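Local coordinates for protein dihydropteroate synthase (PDB 7L6P) that probably catalyses the condensation of para-aminobenzoate with 6-hydroxymethyl-7,8-dihydropterin diphosphate to give 7,8-dihydropteroate, a precursor of folate, at residues A260-A265 against K281-V286; A118-G123 against A143-P148; R235-L240 against V250-A255. All blocks are in the same frame, centred on the assembly; numbering follows the deposited sequence.

Contact 1 (A260-A265 against K281-V286); sequences AVQRGA and KIWQAV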
# COMPACT_ATOMS: atom_id res chain seq x y z
N ALA A 260 -2.31 8.89 0.38
CA ALA A 260 -3.20 10.00 0.74
C ALA A 260 -3.13 10.28 2.23
O ALA A 260 -3.17 11.45 2.65
CB ALA A 260 -4.63 9.68 0.32
N VAL A 261 -3.06 9.23 3.06
CA VAL A 261 -2.99 9.43 4.50
C VAL A 261 -1.63 9.99 4.90
O VAL A 261 -1.53 10.89 5.75
CB VAL A 261 -3.31 8.12 5.22
CG1 VAL A 261 -2.92 8.19 6.72
CG2 VAL A 261 -4.77 7.81 5.04
N GLN A 262 -0.56 9.50 4.28
CA GLN A 262 0.75 10.07 4.56
C GLN A 262 0.80 11.57 4.26
O GLN A 262 1.62 12.29 4.83
CB GLN A 262 1.83 9.35 3.78
CG GLN A 262 1.96 7.87 4.13
CD GLN A 262 2.91 7.14 3.23
OE1 GLN A 262 2.98 7.43 2.03
NE2 GLN A 262 3.66 6.21 3.80
N ARG A 263 -0.01 12.04 3.32
CA ARG A 263 0.03 13.44 2.92
C ARG A 263 -1.12 14.25 3.50
O ARG A 263 -1.37 15.37 3.05
CB ARG A 263 0.09 13.53 1.40
CG ARG A 263 1.22 12.66 0.88
CD ARG A 263 1.77 13.00 -0.49
NE ARG A 263 2.91 12.13 -0.75
CZ ARG A 263 3.91 12.42 -1.57
NH1 ARG A 263 3.92 13.56 -2.26
NH2 ARG A 263 4.95 11.61 -1.64
N GLY A 264 -1.81 13.72 4.50
CA GLY A 264 -2.65 14.50 5.38
C GLY A 264 -4.10 14.10 5.44
O GLY A 264 -4.84 14.66 6.27
N ALA A 265 -4.57 13.18 4.59
CA ALA A 265 -5.95 12.73 4.66
C ALA A 265 -6.19 12.02 5.98
O ALA A 265 -5.41 11.15 6.38
CB ALA A 265 -6.26 11.78 3.51
N LYS A 281 -2.83 -0.01 9.73
CA LYS A 281 -2.21 -0.49 10.96
C LYS A 281 -0.71 -0.62 10.79
O LYS A 281 0.06 -0.23 11.68
CB LYS A 281 -2.84 -1.82 11.37
CG LYS A 281 -4.25 -1.67 11.91
CD LYS A 281 -4.74 -2.99 12.47
CE LYS A 281 -6.10 -2.86 13.14
NZ LYS A 281 -6.48 -4.20 13.73
N ILE A 282 -0.26 -1.12 9.62
CA ILE A 282 1.18 -1.14 9.34
C ILE A 282 1.74 0.27 9.35
O ILE A 282 2.82 0.52 9.92
CB ILE A 282 1.45 -1.86 8.01
CG1 ILE A 282 0.87 -3.28 8.05
CG2 ILE A 282 2.95 -1.85 7.68
CD1 ILE A 282 1.30 -4.07 9.27
N TRP A 283 1.02 1.21 8.75
CA TRP A 283 1.49 2.59 8.76
C TRP A 283 1.65 3.10 10.18
O TRP A 283 2.70 3.62 10.55
CB TRP A 283 0.53 3.47 7.97
CG TRP A 283 0.85 4.92 8.04
CD1 TRP A 283 0.02 5.93 8.46
CD2 TRP A 283 2.09 5.54 7.70
NE1 TRP A 283 0.66 7.14 8.35
CE2 TRP A 283 1.94 6.93 7.90
CE3 TRP A 283 3.32 5.06 7.21
CZ2 TRP A 283 2.96 7.84 7.65
CZ3 TRP A 283 4.34 5.97 6.97
CH2 TRP A 283 4.16 7.35 7.20
N GLN A 284 0.61 2.92 11.00
CA GLN A 284 0.64 3.42 12.38
C GLN A 284 1.76 2.77 13.18
O GLN A 284 2.41 3.44 13.98
CB GLN A 284 -0.72 3.21 13.03
CG GLN A 284 -1.74 4.15 12.44
CD GLN A 284 -3.14 3.54 12.31
OE1 GLN A 284 -3.42 2.47 12.88
NE2 GLN A 284 -4.02 4.22 11.55
N ALA A 285 2.02 1.48 12.96
CA ALA A 285 3.11 0.86 13.71
C ALA A 285 4.46 1.44 13.29
O ALA A 285 5.32 1.72 14.15
CB ALA A 285 3.09 -0.65 13.53
N VAL A 286 4.66 1.68 12.00
CA VAL A 286 5.91 2.29 11.55
C VAL A 286 6.04 3.70 12.11
O VAL A 286 7.13 4.09 12.58
CB VAL A 286 5.98 2.30 10.01
CG1 VAL A 286 7.15 3.12 9.55
CG2 VAL A 286 6.08 0.89 9.47
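Gln-262 lies over one face of the Trp-283 indole, and Val-261 approaches the pyrrole side of the same ring system. The first interaction is CH-pi: Gln-262 CG stands 3.8 Å from the centroid of the six-membered ring of Trp-283, only 16° from the ring normal. The second is amide over ring, with Gln-262 NE2 3.3 Å from Trp-283 CZ3. The amide plane is turned 70° from the ring, so this is no flat stack. One geometry produces both contacts: CG sits beside the backbone N and the chain runs on extended, which carries methylene and amide together over the benzo half. Trp-283, with CG anti to its own backbone N (chi1 174°), reaches out from its helix to receive them. The third interaction is apolar. Val-261 CG1 meets Trp-283 CD1 at 4.1 Å and lies equally far from NE1, coming in obliquely, the valine and the indole lying alongside each other and pointing opposite ways.

The polar end of Gln-262 is gripped across the dimer: its OE1 is hydrogen-bonded to NE2 of Gln-262 of the second subunit, which should limit rotation of the amide above the indole. Just beyond, the chain turns away in a Schellman motif, where Ala-265 N bonds to Ala-260 O (3.0 Å), Gly-264 N bonds to Val-261 O, and Gly-264 takes the positive phi.

Helices 250-262 and 273-287, joined through the last barrel strand 267-270, are thus packed side by side on the outside of the TIM barrel. Trp-283 also packs on Arg-263 of the second subunit, Ala-260 touches Ala-229 of strand 227-229, and Val-261 leans on Ala-28 in the loop before strand 29-35.

Contact 2 (A118-G123 against A143-P148); sequences AAVAAG and AATGVP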
# COMPACT_ATOMS: atom_id res chain seq x y z
N ALA A 118 -33.93 14.68 5.34
CA ALA A 118 -34.59 13.43 5.70
C ALA A 118 -33.59 12.42 6.25
O ALA A 118 -33.89 11.71 7.22
CB ALA A 118 -35.33 12.88 4.49
N ALA A 119 -32.42 12.33 5.63
CA ALA A 119 -31.40 11.40 6.11
C ALA A 119 -30.95 11.75 7.52
O ALA A 119 -30.84 10.86 8.38
CB ALA A 119 -30.21 11.39 5.14
N VAL A 120 -30.66 13.02 7.78
CA VAL A 120 -30.22 13.44 9.11
C VAL A 120 -31.32 13.20 10.14
O VAL A 120 -31.05 12.76 11.27
CB VAL A 120 -29.76 14.90 9.09
CG1 VAL A 120 -29.54 15.41 10.49
CG2 VAL A 120 -28.49 15.01 8.28
N ALA A 121 -32.57 13.47 9.78
CA ALA A 121 -33.66 13.19 10.70
C ALA A 121 -33.85 11.70 10.92
O ALA A 121 -34.40 11.30 11.96
CB ALA A 121 -34.96 13.83 10.20
N ALA A 122 -33.44 10.86 9.97
CA ALA A 122 -33.54 9.41 10.09
C ALA A 122 -32.34 8.79 10.77
O ALA A 122 -32.29 7.57 10.93
CB ALA A 122 -33.73 8.77 8.71
N GLY A 123 -31.35 9.60 11.17
CA GLY A 123 -30.21 9.12 11.92
C GLY A 123 -28.86 9.37 11.28
O GLY A 123 -27.84 9.00 11.87
N ALA A 143 -26.56 23.52 6.78
CA ALA A 143 -26.25 24.34 7.95
C ALA A 143 -27.21 24.03 9.09
O ALA A 143 -26.79 23.85 10.24
CB ALA A 143 -26.32 25.83 7.60
N ALA A 144 -28.50 23.94 8.77
CA ALA A 144 -29.53 23.73 9.77
C ALA A 144 -29.49 22.34 10.39
O ALA A 144 -29.96 22.16 11.52
CB ALA A 144 -30.90 23.99 9.16
N THR A 145 -28.92 21.35 9.69
CA THR A 145 -28.89 20.00 10.25
C THR A 145 -27.94 19.90 11.43
O THR A 145 -28.19 19.13 12.36
CB THR A 145 -28.49 18.98 9.18
OG1 THR A 145 -27.11 19.18 8.85
CG2 THR A 145 -29.34 19.12 7.93
N GLY A 146 -26.83 20.65 11.40
CA GLY A 146 -25.87 20.60 12.48
C GLY A 146 -24.88 19.45 12.41
O GLY A 146 -24.14 19.24 13.37
N VAL A 147 -24.85 18.69 11.32
CA VAL A 147 -23.90 17.59 11.24
C VAL A 147 -22.70 18.00 10.39
O VAL A 147 -22.83 18.88 9.53
CB VAL A 147 -24.57 16.32 10.70
CG1 VAL A 147 -25.77 15.98 11.56
CG2 VAL A 147 -25.00 16.54 9.25
N PRO A 148 -21.54 17.38 10.57
CA PRO A 148 -20.40 17.70 9.70
C PRO A 148 -20.70 17.45 8.23
O PRO A 148 -21.51 16.58 7.88
CB PRO A 148 -19.30 16.76 10.22
CG PRO A 148 -19.65 16.55 11.67
CD PRO A 148 -21.16 16.52 11.70
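Val-120 fits against Thr-145 and Val-147 where two successive outer helices of the TIM barrel, 113-121 and 138-145, come to their C-terminal ends. Its CB points toward the other segment and splits into two methyls, both of which find partners. CG1, anti to the backbone N (chi1 170°), reaches Thr-145 CB at 3.9 Å and touches Val-147 CG1 at 4.0 Å. CG2, which lies beside the backbone N, meets Val-147 CG2 at 3.9 Å and has Thr-145 CB slightly farther off, at 4.1 Å. The fork therefore straddles the threonine CB, crossing that side chain at about a right angle, while the two valines run alongside in opposite directions and pair methyl with methyl.

The contact across the segments is purely van der Waals; the polar atom of the threonine is engaged within its own helix. Thr-145 OG1 is hydrogen-bonded to Ala-142 O, one turn back in the helix. Gly-146, with positive phi, takes the chain out of helix 138-145 and brings Val-147 round to the same side as Thr-145. Beneath them, Ile-127 of strand 126-129 touches both side chains, so the contact lies over the strand that joins the two helices. Helix 113-121 ends in a Schellman motif with Gly-123 at positive phi, Gly-123 N bonding to Val-120 O at 3.2 Å. The turn after Thr-145 is spanned by a weak bond from Val-147 N to Thr-145 OG1, long at 3.4 Å but almost straight, with an angle of 174° at the hydrogen.

Contact 3 (R235-L240 against V250-A255); sequences RSLGEL and VAASVA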
# COMPACT_ATOMS: atom_id res chain seq x y z
N ARG A 235 -11.06 4.77 -11.93
CA ARG A 235 -10.58 4.48 -13.29
C ARG A 235 -9.14 4.91 -13.47
O ARG A 235 -8.39 4.27 -14.22
CB ARG A 235 -11.47 5.18 -14.31
CG ARG A 235 -10.95 5.22 -15.76
CD ARG A 235 -11.45 6.52 -16.48
NE ARG A 235 -10.89 7.72 -15.86
CZ ARG A 235 -9.79 8.32 -16.30
NH1 ARG A 235 -9.12 7.85 -17.35
NH2 ARG A 235 -9.36 9.42 -15.69
N SER A 236 -8.75 6.00 -12.81
CA SER A 236 -7.37 6.48 -12.87
C SER A 236 -6.40 5.42 -12.32
O SER A 236 -5.28 5.29 -12.82
CB SER A 236 -7.23 7.82 -12.10
N LEU A 237 -6.81 4.69 -11.29
CA LEU A 237 -5.96 3.57 -10.83
C LEU A 237 -5.86 2.49 -11.91
O LEU A 237 -4.81 1.85 -12.07
CB LEU A 237 -6.49 2.99 -9.52
CG LEU A 237 -6.70 3.94 -8.33
CD1 LEU A 237 -7.09 3.13 -7.11
CD2 LEU A 237 -5.44 4.74 -8.01
N GLY A 238 -6.95 2.25 -12.63
CA GLY A 238 -6.88 1.29 -13.72
C GLY A 238 -5.99 1.77 -14.84
O GLY A 238 -5.25 0.99 -15.44
N GLU A 239 -6.02 3.07 -15.12
CA GLU A 239 -5.15 3.62 -16.15
C GLU A 239 -3.69 3.50 -15.75
O GLU A 239 -2.83 3.19 -16.59
CB GLU A 239 -5.54 5.06 -16.45
CG GLU A 239 -4.74 5.75 -17.54
CD GLU A 239 -5.44 7.00 -18.06
OE1 GLU A 239 -6.30 7.55 -17.32
OE2 GLU A 239 -5.15 7.43 -19.21
N LEU A 240 -3.38 3.72 -14.48
CA LEU A 240 -2.00 3.62 -14.03
C LEU A 240 -1.48 2.18 -14.03
O LEU A 240 -0.30 1.94 -14.33
CB LEU A 240 -1.88 4.25 -12.63
CG LEU A 240 -1.94 5.78 -12.65
CD1 LEU A 240 -2.21 6.36 -11.28
CD2 LEU A 240 -0.63 6.32 -13.17
N VAL A 250 -7.60 -3.46 -6.03
CA VAL A 250 -7.53 -3.34 -4.57
C VAL A 250 -6.13 -2.92 -4.12
O VAL A 250 -5.96 -1.98 -3.34
CB VAL A 250 -7.94 -4.67 -3.90
CG1 VAL A 250 -7.79 -4.59 -2.39
CG2 VAL A 250 -9.39 -5.02 -4.27
N ALA A 251 -5.10 -3.62 -4.61
CA ALA A 251 -3.73 -3.28 -4.23
C ALA A 251 -3.41 -1.83 -4.56
O ALA A 251 -2.71 -1.16 -3.81
CB ALA A 251 -2.73 -4.22 -4.91
N ALA A 252 -3.87 -1.33 -5.70
CA ALA A 252 -3.60 0.06 -6.06
C ALA A 252 -4.44 1.02 -5.22
O ALA A 252 -4.01 2.15 -4.98
CB ALA A 252 -3.87 0.29 -7.54
N SER A 253 -5.63 0.60 -4.80
CA SER A 253 -6.42 1.42 -3.90
C SER A 253 -5.75 1.53 -2.54
O SER A 253 -5.69 2.61 -1.96
CB SER A 253 -7.83 0.83 -3.77
OG SER A 253 -8.53 0.87 -5.00
N VAL A 254 -5.22 0.41 -2.05
CA VAL A 254 -4.51 0.41 -0.78
C VAL A 254 -3.31 1.34 -0.86
O VAL A 254 -3.09 2.17 0.03
CB VAL A 254 -4.10 -1.04 -0.42
CG1 VAL A 254 -2.97 -1.08 0.62
CG2 VAL A 254 -5.33 -1.86 0.01
N ALA A 255 -2.52 1.24 -1.94
CA ALA A 255 -1.38 2.13 -2.09
C ALA A 255 -1.82 3.60 -2.17
O ALA A 255 -1.26 4.48 -1.51
CB ALA A 255 -0.57 1.74 -3.32
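Leu-237 CD1 lies over one face of the peptide joining Ala-252 to Ser-253, 3.9 Å from Ala-252 O and 3.7 Å from Ser-253 CA. Two further flat groups, the guanidinium of Arg-235 and the carboxylate of Glu-239, play no part across the helices and are paired with each other by a salt bridge, Arg-235 NH1 to Glu-239 OE1 at 2.8 Å, short, but badly bent at the hydrogen (123°), so weak as a hydrogen bond. Glu-239 OE1 is also bonded to Thr-207 OG1.

The leucine does the reaching. With CG beside the backbone N and CD1 carried onward in an extended chain (Leu-237 chi2 -174°), Leu-237 CD1 closes to 3.4 Å on Ser-253 OG. That is a methyl against a hydroxyl already occupied by hydrogen bonds to Arg-249 O and Arg-233 N. Nearer the backbones, Leu-237 CB and Ala-252 CB lie 4.3 Å apart, and the small alanine lets the backbones come close, 6.4 Å between the CA atoms of Leu-237 and Ala-252.

Leu-237 packs on Ile-282 of the second subunit as well, so it is buried at the dimer interface. Helix 235-241 is an extra short helix in the beta-alpha connection from strand 227-229 to helix 250-262, folded back against that outer helix of the TIM barrel.

From the N terminus, contact 2 comes first: it closes a loop of 19 residues containing strand 126-129 and ties helix 113-121 to helix 138-145. Contact 3 follows, closing the short loop between helices 235-241 and 250-262. Contact 1 then brings helix 250-262 against helix 273-287 around strand 267-270. The three follow in series; none nests in or crosses another. Contacts 3 and 1 share helix 250-262, their centres about 17 Å apart, and both adjoin the second subunit. Contact 2 lies on the opposite side of the chain's centre, about 30 Å from contact 1 between centres, with no other chain touching its segments.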